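Side-chain contacts in enoyl-CoA hydratase/isomerase family protein (Mycobacterium tuberculosis, PDB 4FN7), which probably acts as an enoyl-CoA hydratase or isomerase of the crotonase superfamily, working on unsaturated acyl-CoA thioesters in lipid metabolism: residues 2-7 with 31-36; 36-41 with 83-88; 77-82 with 223-228; 88-93 with 142-147; 110-115 with 173-178. All coordinates share one frame; numbering follows the deposited sequence. Where two conformers were deposited one is given.

Contact 1: 2-7 with 31-36; sequences SDPVSY and QQALNA
With chi1 at 176°, Val-5 sets CG1 opposite its own backbone N and leaves CG2 on the N side, and it is CG2 that lands on the methyl of Ala-33 in helix 28-44. Leu-34, whose chi1 of -80° swings CG over toward its backbone N, brings CD2 round to the same valine methyl. The tightest approach is Val-5 CG2 to Ala-33 CB at 3.6 Å; Leu-34 CD2 stands 3.9 Å from Val-5 CG2, the two side chains crossing at about a right angle. One branch of the valine therefore does most of the touching, while CG1 comes no nearer than the carbonyl O of Ala-33. Pro-4 adds a lighter touch, its CG 4.0 Å from Ala-33 CB. The side chains meet through carbon alone, and the small alanine lets strand and helix come close: the CA atoms of Val-5 and Ala-33 are 5.8 Å apart. Helix 28-44 packs here on the face of the mixed sheet at 5-10, one of its two outermost strands. Strand 13-18 runs antiparallel beside it and puts Ile-16 against Val-5. Met-30 and Ala-37 of helix 28-44 flank the valine, and Leu-34 also leans on Leu-85 of helix 73-90.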
# COMPACT_ATOMS: atom_id res chain seq x y z
N SER A 2 -27.87 17.49 24.09
CA SER A 2 -27.30 18.23 25.20
C SER A 2 -25.90 17.80 25.60
O SER A 2 -25.11 18.62 26.05
CB SER A 2 -28.24 18.11 26.40
OG SER A 2 -29.59 18.24 25.98
N ASP A 3 -25.60 16.52 25.45
CA ASP A 3 -24.31 15.99 25.85
C ASP A 3 -23.90 14.93 24.84
O ASP A 3 -24.12 13.74 25.06
CB ASP A 3 -24.39 15.39 27.25
CG ASP A 3 -24.67 16.44 28.31
OD1 ASP A 3 -23.73 17.18 28.67
OD2 ASP A 3 -25.82 16.53 28.76
N PRO A 4 -23.31 15.37 23.73
CA PRO A 4 -23.08 14.49 22.59
C PRO A 4 -21.96 13.48 22.77
O PRO A 4 -21.86 12.57 21.96
CB PRO A 4 -22.74 15.47 21.46
CG PRO A 4 -22.17 16.66 22.16
CD PRO A 4 -22.96 16.77 23.44
N VAL A 5 -21.14 13.62 23.81
CA VAL A 5 -20.09 12.65 24.09
C VAL A 5 -20.11 12.22 25.54
O VAL A 5 -20.21 13.04 26.44
CB VAL A 5 -18.70 13.23 23.77
CG1 VAL A 5 -17.61 12.23 24.16
CG2 VAL A 5 -18.60 13.57 22.30
N SER A 6 -20.02 10.91 25.77
CA SER A 6 -19.87 10.41 27.13
C SER A 6 -18.46 9.89 27.34
O SER A 6 -17.84 9.37 26.41
CB SER A 6 -20.89 9.32 27.43
OG SER A 6 -20.64 8.16 26.66
N TYR A 7 -17.97 10.04 28.56
CA TYR A 7 -16.65 9.55 28.95
C TYR A 7 -16.80 8.64 30.16
O TYR A 7 -17.38 9.03 31.16
CB TYR A 7 -15.73 10.72 29.31
CG TYR A 7 -14.42 10.26 29.90
CD1 TYR A 7 -13.37 9.90 29.07
CD2 TYR A 7 -14.23 10.18 31.27
CE1 TYR A 7 -12.17 9.48 29.59
CE2 TYR A 7 -13.03 9.75 31.80
CZ TYR A 7 -12.00 9.41 30.95
OH TYR A 7 -10.79 8.98 31.45
N GLN A 31 -16.89 18.45 18.35
CA GLN A 31 -15.43 18.50 18.44
C GLN A 31 -14.98 18.95 19.83
O GLN A 31 -14.04 18.40 20.40
CB GLN A 31 -14.85 19.42 17.37
CG GLN A 31 -15.02 18.90 15.95
CD GLN A 31 -14.41 19.85 14.94
OE1 GLN A 31 -13.57 20.67 15.28
NE2 GLN A 31 -14.85 19.75 13.69
N GLN A 32 -15.66 19.96 20.37
CA GLN A 32 -15.35 20.42 21.71
C GLN A 32 -15.55 19.30 22.73
O GLN A 32 -14.71 19.09 23.61
CB GLN A 32 -16.22 21.62 22.06
CG GLN A 32 -15.92 22.22 23.42
CD GLN A 32 -16.81 23.39 23.74
OE1 GLN A 32 -17.76 23.69 23.00
NE2 GLN A 32 -16.52 24.08 24.83
N ALA A 33 -16.65 18.57 22.60
CA ALA A 33 -16.97 17.49 23.54
C ALA A 33 -15.97 16.35 23.42
O ALA A 33 -15.56 15.77 24.43
CB ALA A 33 -18.39 17.00 23.33
N LEU A 34 -15.58 16.01 22.19
CA LEU A 34 -14.58 14.97 21.98
C LEU A 34 -13.24 15.37 22.57
O LEU A 34 -12.59 14.57 23.24
CB LEU A 34 -14.42 14.67 20.49
CG LEU A 34 -15.48 13.77 19.88
CD1 LEU A 34 -15.33 13.74 18.37
CD2 LEU A 34 -15.41 12.36 20.47
N ASN A 35 -12.82 16.61 22.32
CA ASN A 35 -11.57 17.10 22.90
C ASN A 35 -11.60 17.09 24.42
O ASN A 35 -10.61 16.75 25.06
CB ASN A 35 -11.23 18.50 22.36
CG ASN A 35 -10.48 18.44 21.05
OD1 ASN A 35 -9.47 17.76 20.93
ND2 ASN A 35 -10.98 19.18 20.06
N ALA A 36 -12.74 17.46 25.00
CA ALA A 36 -12.89 17.44 26.46
C ALA A 36 -12.79 16.01 27.00
O ALA A 36 -12.21 15.78 28.06
CB ALA A 36 -14.22 18.07 26.86

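Contact 2: 36-41 with 83-88; sequences AAIDNA and FELAYR
Arg-88 reaches from helix 73-90 across to helix 28-44, and its whole length is extended: chi1 is -173° and the chain runs straight on from CB through CG and CD to NE. The first contacts come at Arg-88 NE, which lies 3.6 Å from Ile-38 CG2. At CZ the same methyl sits over one face of the guanidinium, 3.3 Å above the plane and offset toward its rim, the isoleucine and arginine lying alongside and running opposite ways. The nitrogens at the tip turn to Asp-39. Arg-88 NH2 gives Asp-39 OD1 a salt-bridge hydrogen bond of 2.7 Å, taken on the anti lone pair and somewhat tilted from the guanidinium plane; Arg-88 NH1 adds a weak one to Asp-39 OD1 at 3.2 Å. Carboxylate and guanidinium planes are 46° apart. Asn-35 and Asp-42 also bind the guanidinium, which should limit its rotation. Deeper in, Ile-38 CD1 meets Leu-85 CD1 at 3.6 Å. Segments 36-41 and 83-88 run nearly parallel (19°), their axes 12.3 Å apart, a gap that long side chains must span. Tyr-92 packs on Ile-38 from the loop after helix 73-90, and strand 5-10 lies against helix 28-44 through Val-5 and Tyr-7.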
# COMPACT_ATOMS: atom_id res chain seq x y z
N ALA A 36 -12.74 17.46 25.00
CA ALA A 36 -12.89 17.44 26.46
C ALA A 36 -12.79 16.01 27.00
O ALA A 36 -12.21 15.78 28.06
CB ALA A 36 -14.22 18.07 26.86
N ALA A 37 -13.36 15.06 26.27
CA ALA A 37 -13.32 13.67 26.69
C ALA A 37 -11.89 13.12 26.63
O ALA A 37 -11.46 12.38 27.51
CB ALA A 37 -14.24 12.83 25.84
N ILE A 38 -11.16 13.47 25.58
CA ILE A 38 -9.77 13.03 25.48
C ILE A 38 -8.94 13.71 26.57
O ILE A 38 -8.03 13.10 27.13
CB ILE A 38 -9.17 13.25 24.06
CG1 ILE A 38 -10.04 12.55 23.00
CG2 ILE A 38 -7.73 12.74 24.01
CD1 ILE A 38 -9.77 13.01 21.58
N ASP A 39 -9.25 14.97 26.89
CA ASP A 39 -8.61 15.63 28.03
C ASP A 39 -8.80 14.81 29.31
O ASP A 39 -7.87 14.65 30.10
CB ASP A 39 -9.17 17.04 28.28
CG ASP A 39 -8.85 18.04 27.18
OD1 ASP A 39 -7.99 17.77 26.31
OD2 ASP A 39 -9.47 19.12 27.22
N ASN A 40 -10.02 14.31 29.53
CA ASN A 40 -10.28 13.45 30.68
C ASN A 40 -9.39 12.21 30.66
O ASN A 40 -8.83 11.81 31.69
CB ASN A 40 -11.74 12.99 30.75
CG ASN A 40 -12.70 14.11 31.05
OD1 ASN A 40 -12.32 15.15 31.57
ND2 ASN A 40 -13.97 13.90 30.73
N ALA A 41 -9.28 11.60 29.49
CA ALA A 41 -8.44 10.42 29.33
C ALA A 41 -6.99 10.75 29.64
O ALA A 41 -6.27 9.94 30.24
CB ALA A 41 -8.57 9.86 27.92
N PHE A 83 -9.46 18.17 11.66
CA PHE A 83 -8.16 17.62 11.31
C PHE A 83 -7.16 17.71 12.46
O PHE A 83 -6.28 16.86 12.58
CB PHE A 83 -7.65 18.24 10.02
CG PHE A 83 -8.54 17.96 8.85
CD1 PHE A 83 -8.99 16.67 8.61
CD2 PHE A 83 -8.98 18.98 8.03
CE1 PHE A 83 -9.83 16.40 7.54
CE2 PHE A 83 -9.83 18.72 6.96
CZ PHE A 83 -10.25 17.42 6.72
N GLU A 84 -7.32 18.71 13.32
CA GLU A 84 -6.52 18.78 14.54
C GLU A 84 -6.84 17.61 15.48
O GLU A 84 -5.94 17.03 16.09
CB GLU A 84 -6.74 20.10 15.27
CG GLU A 84 -5.73 20.34 16.37
CD GLU A 84 -4.33 20.49 15.82
OE1 GLU A 84 -4.14 21.32 14.91
OE2 GLU A 84 -3.42 19.77 16.28
N LEU A 85 -8.12 17.27 15.59
CA LEU A 85 -8.54 16.10 16.34
C LEU A 85 -7.91 14.83 15.76
O LEU A 85 -7.42 13.97 16.49
CB LEU A 85 -10.06 16.00 16.34
CG LEU A 85 -10.67 14.88 17.17
CD1 LEU A 85 -10.27 15.02 18.63
CD2 LEU A 85 -12.18 14.92 17.02
N ALA A 86 -7.91 14.71 14.44
CA ALA A 86 -7.26 13.58 13.79
C ALA A 86 -5.77 13.53 14.14
O ALA A 86 -5.24 12.47 14.47
CB ALA A 86 -7.45 13.64 12.28
N TYR A 87 -5.10 14.68 14.08
CA TYR A 87 -3.69 14.74 14.44
C TYR A 87 -3.50 14.29 15.89
O TYR A 87 -2.59 13.51 16.20
CB TYR A 87 -3.16 16.17 14.24
CG TYR A 87 -1.67 16.29 14.42
CD1 TYR A 87 -0.82 16.37 13.33
CD2 TYR A 87 -1.11 16.33 15.70
CE1 TYR A 87 0.56 16.49 13.50
CE2 TYR A 87 0.26 16.44 15.88
CZ TYR A 87 1.09 16.52 14.78
OH TYR A 87 2.44 16.63 14.97
N ARG A 88 -4.35 14.78 16.78
CA ARG A 88 -4.27 14.44 18.20
C ARG A 88 -4.38 12.94 18.42
O ARG A 88 -3.63 12.36 19.20
CB ARG A 88 -5.36 15.17 18.99
CG ARG A 88 -5.24 14.99 20.48
CD ARG A 88 -6.32 15.75 21.23
NE ARG A 88 -6.09 15.62 22.67
CZ ARG A 88 -6.90 16.10 23.61
NH1 ARG A 88 -8.02 16.73 23.29
NH2 ARG A 88 -6.58 15.92 24.88

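Contact 3: 77-82 with 223-228; sequences DMLRGG and DGIAAE
Ile-225 and Arg-80 make the close-packed half of this contact. The methylene CG of Arg-80 lies 3.9 Å from Ile-225 CB and about as far from CG1, the two side chains passing flank to flank with their ends pointing opposite ways, so the aliphatic stem of a charged residue serves here as an apolar surface. Leu-79, one residue earlier, adds a looser touch from its CB to Ile-225 CG2 at 4.2 Å. Ile-225 itself is buried and also packs on Ile-76 and Phe-83 of helix 73-90.

The polar half is looser and wetter. Arg-80 bends at chi3 (58°), which turns the guanidinium away from the line of its stem and toward the backbone at Asp-223, whose CA lies at the guanidinium edge 4.0 Å from Arg-80 NH1. Direct pairing stops short: Arg-80 NH1 and Asp-223 OD1 remain 4.6 Å apart, beyond a salt bridge, though the opposite charges probably still attract. What joins the two sides is a water. It accepts from Arg-80 NH1 at 3.0 Å, donates to the carbonyl O of Asp-223 at 2.9 Å, and accepts from Ala-226 N at 3.0 Å. The water thus ties the arginine to the turn where helix 200-223 gives way to a short, weakly bonded helical turn near 225-228, satisfying a carbonyl and an amide together.

Farther along that turn, Glu-228 forms a salt bridge with Arg-209 of the second subunit. In the fold, the contact lays the C-terminal end of the chain on the first half of helix 73-90, where helix 64-69 packs against Leu-79 through Leu-67.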
# COMPACT_ATOMS: atom_id res chain seq x y z
N ASP A 77 -12.88 26.92 10.36
CA ASP A 77 -12.69 26.55 11.76
C ASP A 77 -13.11 25.11 12.04
O ASP A 77 -12.44 24.39 12.77
CB ASP A 77 -13.46 27.49 12.68
CG ASP A 77 -12.89 28.90 12.69
OD1 ASP A 77 -11.74 29.08 12.26
OD2 ASP A 77 -13.60 29.83 13.14
N MET A 78 -14.23 24.68 11.45
CA MET A 78 -14.71 23.32 11.65
C MET A 78 -13.76 22.30 11.04
O MET A 78 -13.44 21.28 11.66
CB MET A 78 -16.12 23.13 11.08
CG MET A 78 -16.64 21.71 11.21
SD MET A 78 -18.33 21.53 10.62
CE MET A 78 -18.10 21.96 8.89
N LEU A 79 -13.27 22.58 9.83
CA LEU A 79 -12.33 21.68 9.18
C LEU A 79 -11.01 21.63 9.94
O LEU A 79 -10.49 20.55 10.20
CB LEU A 79 -12.10 22.08 7.72
CG LEU A 79 -12.98 21.31 6.72
CD1 LEU A 79 -14.46 21.48 7.05
CD2 LEU A 79 -12.68 21.75 5.30
N ARG A 80 -10.48 22.79 10.32
CA ARG A 80 -9.24 22.79 11.10
C ARG A 80 -9.40 21.99 12.39
O ARG A 80 -8.52 21.21 12.75
CB ARG A 80 -8.78 24.22 11.42
CG ARG A 80 -8.13 24.94 10.25
CD ARG A 80 -7.89 26.41 10.57
NE ARG A 80 -7.07 26.60 11.76
CZ ARG A 80 -5.74 26.68 11.75
NH1 ARG A 80 -5.08 26.59 10.60
NH2 ARG A 80 -5.08 26.85 12.88
N GLY A 81 -10.52 22.18 13.09
CA GLY A 81 -10.74 21.47 14.34
C GLY A 81 -10.82 19.97 14.14
O GLY A 81 -10.33 19.19 14.96
N GLY A 82 -11.44 19.55 13.05
CA GLY A 82 -11.60 18.13 12.76
C GLY A 82 -10.26 17.49 12.47
O GLY A 82 -9.94 16.41 12.97
N ASP A 223 -2.66 23.86 8.39
CA ASP A 223 -2.19 25.22 8.15
C ASP A 223 -2.75 25.79 6.85
O ASP A 223 -3.00 26.99 6.75
CB ASP A 223 -0.66 25.26 8.14
CG ASP A 223 -0.05 24.94 9.49
OD1 ASP A 223 -0.77 25.08 10.50
OD2 ASP A 223 1.14 24.56 9.54
N GLY A 224 -2.95 24.92 5.86
CA GLY A 224 -3.38 25.36 4.54
C GLY A 224 -4.88 25.45 4.30
O GLY A 224 -5.30 25.82 3.21
N ILE A 225 -5.69 25.15 5.31
CA ILE A 225 -7.13 25.12 5.13
C ILE A 225 -7.68 26.45 4.64
O ILE A 225 -8.49 26.49 3.71
CB ILE A 225 -7.89 24.71 6.41
CG1 ILE A 225 -7.68 23.23 6.71
CG2 ILE A 225 -9.38 25.00 6.26
CD1 ILE A 225 -8.23 22.31 5.65
N ALA A 226 -7.26 27.55 5.26
CA ALA A 226 -7.75 28.86 4.86
C ALA A 226 -7.43 29.17 3.40
O ALA A 226 -8.24 29.76 2.68
CB ALA A 226 -7.20 29.95 5.77
N ALA A 227 -6.24 28.76 2.96
CA ALA A 227 -5.84 28.97 1.57
C ALA A 227 -6.72 28.15 0.62
O ALA A 227 -7.00 28.59 -0.50
CB ALA A 227 -4.37 28.61 1.38
N GLU A 228 -7.13 26.97 1.07
CA GLU A 228 -8.03 26.13 0.28
C GLU A 228 -9.36 26.85 0.05
O GLU A 228 -10.05 26.58 -0.93
CB GLU A 228 -8.28 24.78 0.96
CG GLU A 228 -7.13 23.79 0.86
CD GLU A 228 -7.60 22.35 1.03
OE1 GLU A 228 -8.55 21.95 0.33
OE2 GLU A 228 -7.01 21.62 1.86
O HOH W 1 -5.64 27.61 7.84

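Contact 4: 88-93 with 142-147; sequences RLLSYP and LEIMKL
Leu-90 and Leu-147 point at each other tip to tip, one from the last turn of helix 73-90 and the other from helix 139-148, and they meet methyl to methyl: CD2 of Leu-90 is 3.8 Å from CD2 of Leu-147. The two leucines arrive by different torsions. Leu-147 has CG opposite its backbone N (chi1 -178°), which points the branched end at Leu-90, whereas Leu-90 turns CG back beside its own N (chi1 -82°). The other methyl of Leu-90, CD1, is then directed at Ile-144 and comes within 4.4 Å of Ile-144 CG1, a distinctly looser touch. Leu-90 therefore splits its branches between two residues one helical turn apart on the facing helix.

The nearest CA atoms, those of Leu-90 and Ile-144, are 9.0 Å apart, a distance the leucines bridge. In this crotonase-family chain the pair joins two of the helices inside the core, and the gap between them is shared with others: Ile-218 of helix 200-223 touches both Leu-90 and Ile-144, while Cys-114 packs on Leu-90 from the loop after helix 107-112.

One turn before Leu-147 on the same helix, Glu-143 pairs with Lys-146. Lys-146 NZ gives Glu-143 OE2 a salt-bridge hydrogen bond of 3.2 Å, approaching from above the carboxylate plane, 39° out of it. Leu-147 also packs on Gln-155 of the third subunit.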
# COMPACT_ATOMS: atom_id res chain seq x y z
N ARG A 88 -4.35 14.78 16.78
CA ARG A 88 -4.27 14.44 18.20
C ARG A 88 -4.38 12.94 18.42
O ARG A 88 -3.63 12.36 19.20
CB ARG A 88 -5.36 15.17 18.99
CG ARG A 88 -5.24 14.99 20.48
CD ARG A 88 -6.32 15.75 21.23
NE ARG A 88 -6.09 15.62 22.67
CZ ARG A 88 -6.90 16.10 23.61
NH1 ARG A 88 -8.02 16.73 23.29
NH2 ARG A 88 -6.58 15.92 24.88
N LEU A 89 -5.31 12.30 17.72
CA LEU A 89 -5.52 10.87 17.90
C LEU A 89 -4.44 10.02 17.24
O LEU A 89 -4.02 9.02 17.80
CB LEU A 89 -6.91 10.47 17.42
CG LEU A 89 -8.02 10.95 18.37
CD1 LEU A 89 -9.38 10.83 17.71
CD2 LEU A 89 -7.98 10.19 19.70
N LEU A 90 -3.99 10.41 16.05
CA LEU A 90 -2.93 9.68 15.36
C LEU A 90 -1.61 9.74 16.14
O LEU A 90 -0.78 8.85 16.01
CB LEU A 90 -2.71 10.23 13.95
CG LEU A 90 -3.68 9.71 12.88
CD1 LEU A 90 -3.57 10.54 11.60
CD2 LEU A 90 -3.48 8.23 12.58
N SER A 91 -1.44 10.79 16.93
CA SER A 91 -0.21 10.93 17.70
C SER A 91 -0.40 10.54 19.16
O SER A 91 0.53 10.66 19.97
CB SER A 91 0.33 12.36 17.59
OG SER A 91 -0.59 13.29 18.13
N TYR A 92 -1.58 10.05 19.50
CA TYR A 92 -1.93 9.77 20.89
C TYR A 92 -0.97 8.74 21.50
O TYR A 92 -0.69 7.72 20.89
CB TYR A 92 -3.39 9.31 20.99
CG TYR A 92 -3.95 9.52 22.37
CD1 TYR A 92 -4.21 10.80 22.84
CD2 TYR A 92 -4.17 8.45 23.23
CE1 TYR A 92 -4.70 11.01 24.12
CE2 TYR A 92 -4.66 8.65 24.50
CZ TYR A 92 -4.92 9.93 24.94
OH TYR A 92 -5.40 10.12 26.22
N PRO A 93 -0.48 9.00 22.72
CA PRO A 93 0.56 8.12 23.27
C PRO A 93 0.04 6.77 23.80
O PRO A 93 0.86 5.95 24.23
CB PRO A 93 1.17 8.95 24.41
CG PRO A 93 0.11 9.89 24.79
CD PRO A 93 -0.68 10.20 23.55
N LEU A 142 -6.85 13.78 2.70
CA LEU A 142 -6.12 12.89 1.81
C LEU A 142 -4.97 12.19 2.53
O LEU A 142 -4.77 10.99 2.37
CB LEU A 142 -5.60 13.66 0.58
CG LEU A 142 -6.67 14.15 -0.40
CD1 LEU A 142 -6.05 15.04 -1.47
CD2 LEU A 142 -7.38 12.97 -1.04
N GLU A 143 -4.23 12.94 3.34
CA GLU A 143 -3.09 12.37 4.05
C GLU A 143 -3.52 11.32 5.07
O GLU A 143 -2.86 10.30 5.25
CB GLU A 143 -2.27 13.48 4.69
CG GLU A 143 -1.64 14.42 3.66
CD GLU A 143 -0.55 13.76 2.83
OE1 GLU A 143 0.01 12.73 3.27
OE2 GLU A 143 -0.23 14.27 1.73
N ILE A 144 -4.65 11.57 5.74
CA ILE A 144 -5.19 10.60 6.69
C ILE A 144 -5.52 9.30 5.96
O ILE A 144 -5.15 8.21 6.39
CB ILE A 144 -6.43 11.15 7.42
CG1 ILE A 144 -6.01 12.31 8.33
CG2 ILE A 144 -7.10 10.06 8.23
CD1 ILE A 144 -7.15 13.17 8.81
N MET A 145 -6.21 9.40 4.83
CA MET A 145 -6.58 8.21 4.08
C MET A 145 -5.36 7.51 3.49
O MET A 145 -5.28 6.27 3.49
CB MET A 145 -7.59 8.53 2.99
CG MET A 145 -8.99 8.64 3.54
SD MET A 145 -10.21 8.89 2.26
CE MET A 145 -9.72 10.47 1.78
N LYS A 146 -4.41 8.30 3.01
CA LYS A 146 -3.22 7.76 2.37
C LYS A 146 -2.41 6.91 3.35
O LYS A 146 -1.73 5.97 2.96
CB LYS A 146 -2.35 8.89 1.82
CG LYS A 146 -1.32 8.42 0.81
CD LYS A 146 -0.26 9.49 0.53
CE LYS A 146 -0.86 10.77 0.00
NZ LYS A 146 0.22 11.76 -0.25
N LEU A 147 -2.50 7.25 4.64
CA LEU A 147 -1.77 6.54 5.68
C LEU A 147 -2.29 5.12 5.89
O LEU A 147 -1.56 4.26 6.38
CB LEU A 147 -1.85 7.34 6.98
CG LEU A 147 -1.11 6.78 8.20
CD1 LEU A 147 0.39 6.73 7.94
CD2 LEU A 147 -1.41 7.64 9.42

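Contact 5: 110-115 with 173-178; sequences FLLSCG and GFIDEI
A water stitches Ser-113 to the backbone of Phe-174, standing in for a direct polar bond between the two segments. It donates to Ser-113 OG at 2.8 Å and to the carbonyl O of Phe-174 at 2.6 Å. The serine oxygen also lies near the plane of the Phe-174 ring, at its edge, with Ser-113 OG 3.7 Å from Phe-174 CE1, and the water occupies that edge too. Ser-113 keeps OG beside its own backbone N (chi1 -59°), from where it also bonds to the carbonyl O of Ala-109 in the preceding turn of helix 107-112.

Beside the water, Leu-112 CD2 lies against the Phe-174 carbonyl, 3.8 Å from Phe-174 O, and more loosely against Ile-175 CG2, with Ile-126 packed against all three of these residues. Both segments leave helices: 112-115 forms a type I turn, and Gly-173, with positive phi, is the C-prime residue of a Schellman motif ending helix 166-172. Asp-176, further on, pairs with Arg-118 of strand 117-120, next to strand 177-178 in the sheet.

Two hydrogen bonds from one water thus give the serine oxygen, already bonded to Ala-109 O, a further partner and the Phe-174 carbonyl a donor, among residues that are all buried.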
# COMPACT_ATOMS: atom_id res chain seq x y z
N PHE A 110 -12.58 9.71 8.27
CA PHE A 110 -11.24 10.21 8.59
C PHE A 110 -10.94 9.99 10.07
O PHE A 110 -9.85 9.56 10.43
CB PHE A 110 -11.08 11.69 8.21
CG PHE A 110 -11.52 12.01 6.81
CD1 PHE A 110 -11.45 11.05 5.80
CD2 PHE A 110 -12.04 13.25 6.50
CE1 PHE A 110 -11.89 11.35 4.51
CE2 PHE A 110 -12.49 13.55 5.22
CZ PHE A 110 -12.41 12.59 4.22
N LEU A 111 -11.91 10.27 10.93
CA LEU A 111 -11.76 10.00 12.36
C LEU A 111 -11.51 8.51 12.60
O LEU A 111 -10.61 8.12 13.35
CB LEU A 111 -13.02 10.46 13.10
CG LEU A 111 -13.07 10.16 14.60
CD1 LEU A 111 -11.91 10.84 15.30
CD2 LEU A 111 -14.39 10.62 15.19
N LEU A 112 -12.32 7.66 11.97
CA LEU A 112 -12.17 6.22 12.12
C LEU A 112 -10.74 5.80 11.79
O LEU A 112 -10.15 4.95 12.46
CB LEU A 112 -13.15 5.50 11.18
CG LEU A 112 -13.13 3.98 11.17
CD1 LEU A 112 -13.55 3.43 12.52
CD2 LEU A 112 -14.04 3.45 10.06
N SER A 113 -10.17 6.43 10.76
CA SER A 113 -8.85 6.10 10.24
C SER A 113 -7.71 6.55 11.14
O SER A 113 -6.55 6.34 10.82
CB SER A 113 -8.68 6.72 8.84
OG SER A 113 -9.67 6.25 7.94
N CYS A 114 -8.04 7.18 12.26
CA CYS A 114 -7.03 7.57 13.25
C CYS A 114 -6.80 6.52 14.33
O CYS A 114 -5.89 6.66 15.14
CB CYS A 114 -7.41 8.89 13.91
SG CYS A 114 -7.50 10.26 12.76
N GLY A 115 -7.62 5.47 14.37
CA GLY A 115 -7.45 4.45 15.40
C GLY A 115 -6.32 3.50 15.08
O GLY A 115 -6.08 3.15 13.92
N GLY A 173 -8.10 -1.40 3.79
CA GLY A 173 -7.44 -0.73 4.89
C GLY A 173 -8.27 0.36 5.55
O GLY A 173 -7.72 1.24 6.22
N PHE A 174 -9.59 0.33 5.36
CA PHE A 174 -10.49 1.23 6.09
C PHE A 174 -10.89 0.68 7.47
O PHE A 174 -11.37 1.43 8.32
CB PHE A 174 -11.75 1.53 5.27
CG PHE A 174 -11.79 2.93 4.69
CD1 PHE A 174 -11.35 4.03 5.41
CD2 PHE A 174 -12.29 3.13 3.41
CE1 PHE A 174 -11.41 5.31 4.86
CE2 PHE A 174 -12.36 4.41 2.87
CZ PHE A 174 -11.93 5.49 3.59
N ILE A 175 -10.70 -0.62 7.68
CA ILE A 175 -10.92 -1.23 9.00
C ILE A 175 -9.95 -2.37 9.17
O ILE A 175 -9.35 -2.84 8.20
CB ILE A 175 -12.35 -1.77 9.19
CG1 ILE A 175 -12.66 -2.87 8.17
CG2 ILE A 175 -13.36 -0.66 9.12
CD1 ILE A 175 -13.94 -3.58 8.45
N ASP A 176 -9.76 -2.81 10.42
CA ASP A 176 -8.81 -3.88 10.72
C ASP A 176 -9.47 -5.19 11.13
O ASP A 176 -8.84 -6.25 11.08
CB ASP A 176 -7.85 -3.46 11.84
CG ASP A 176 -7.18 -2.16 11.54
OD1 ASP A 176 -6.34 -2.13 10.60
OD2 ASP A 176 -7.49 -1.17 12.22
N GLU A 177 -10.73 -5.12 11.56
CA GLU A 177 -11.39 -6.30 12.08
C GLU A 177 -12.90 -6.20 11.89
O GLU A 177 -13.48 -5.13 12.07
CB GLU A 177 -11.07 -6.51 13.57
CG GLU A 177 -11.79 -7.70 14.20
CD GLU A 177 -11.40 -7.96 15.65
OE1 GLU A 177 -10.53 -7.24 16.19
OE2 GLU A 177 -11.98 -8.89 16.26
N ILE A 178 -13.51 -7.32 11.53
CA ILE A 178 -14.96 -7.40 11.42
C ILE A 178 -15.52 -8.21 12.59
O ILE A 178 -14.98 -9.26 12.94
CB ILE A 178 -15.38 -8.05 10.09
CG1 ILE A 178 -14.72 -7.32 8.91
CG2 ILE A 178 -16.90 -8.06 9.94
CD1 ILE A 178 -14.87 -8.03 7.58
O HOH W 2 -10.48 3.79 8.93

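Contacts 4 and 5 lie in the core, their touching residues all buried, whereas contacts 1, 2 and 3 are partly exposed. Helix 28-44 serves contacts 1 and 2, which share Ala-36. Helix 73-90 runs through contacts 2, 3 and 4, meeting a different partner in each. Chemistry varies with place: contacts 1 and 4 are wholly apolar, one at the edge of the sheet and one deep inside; contact 2 adds a direct ion pair; contacts 3 and 5 use water, near the surface and in the interior. The segments of contacts 4 and 5 alternate along the chain and touch, and both contacts reach the third subunit.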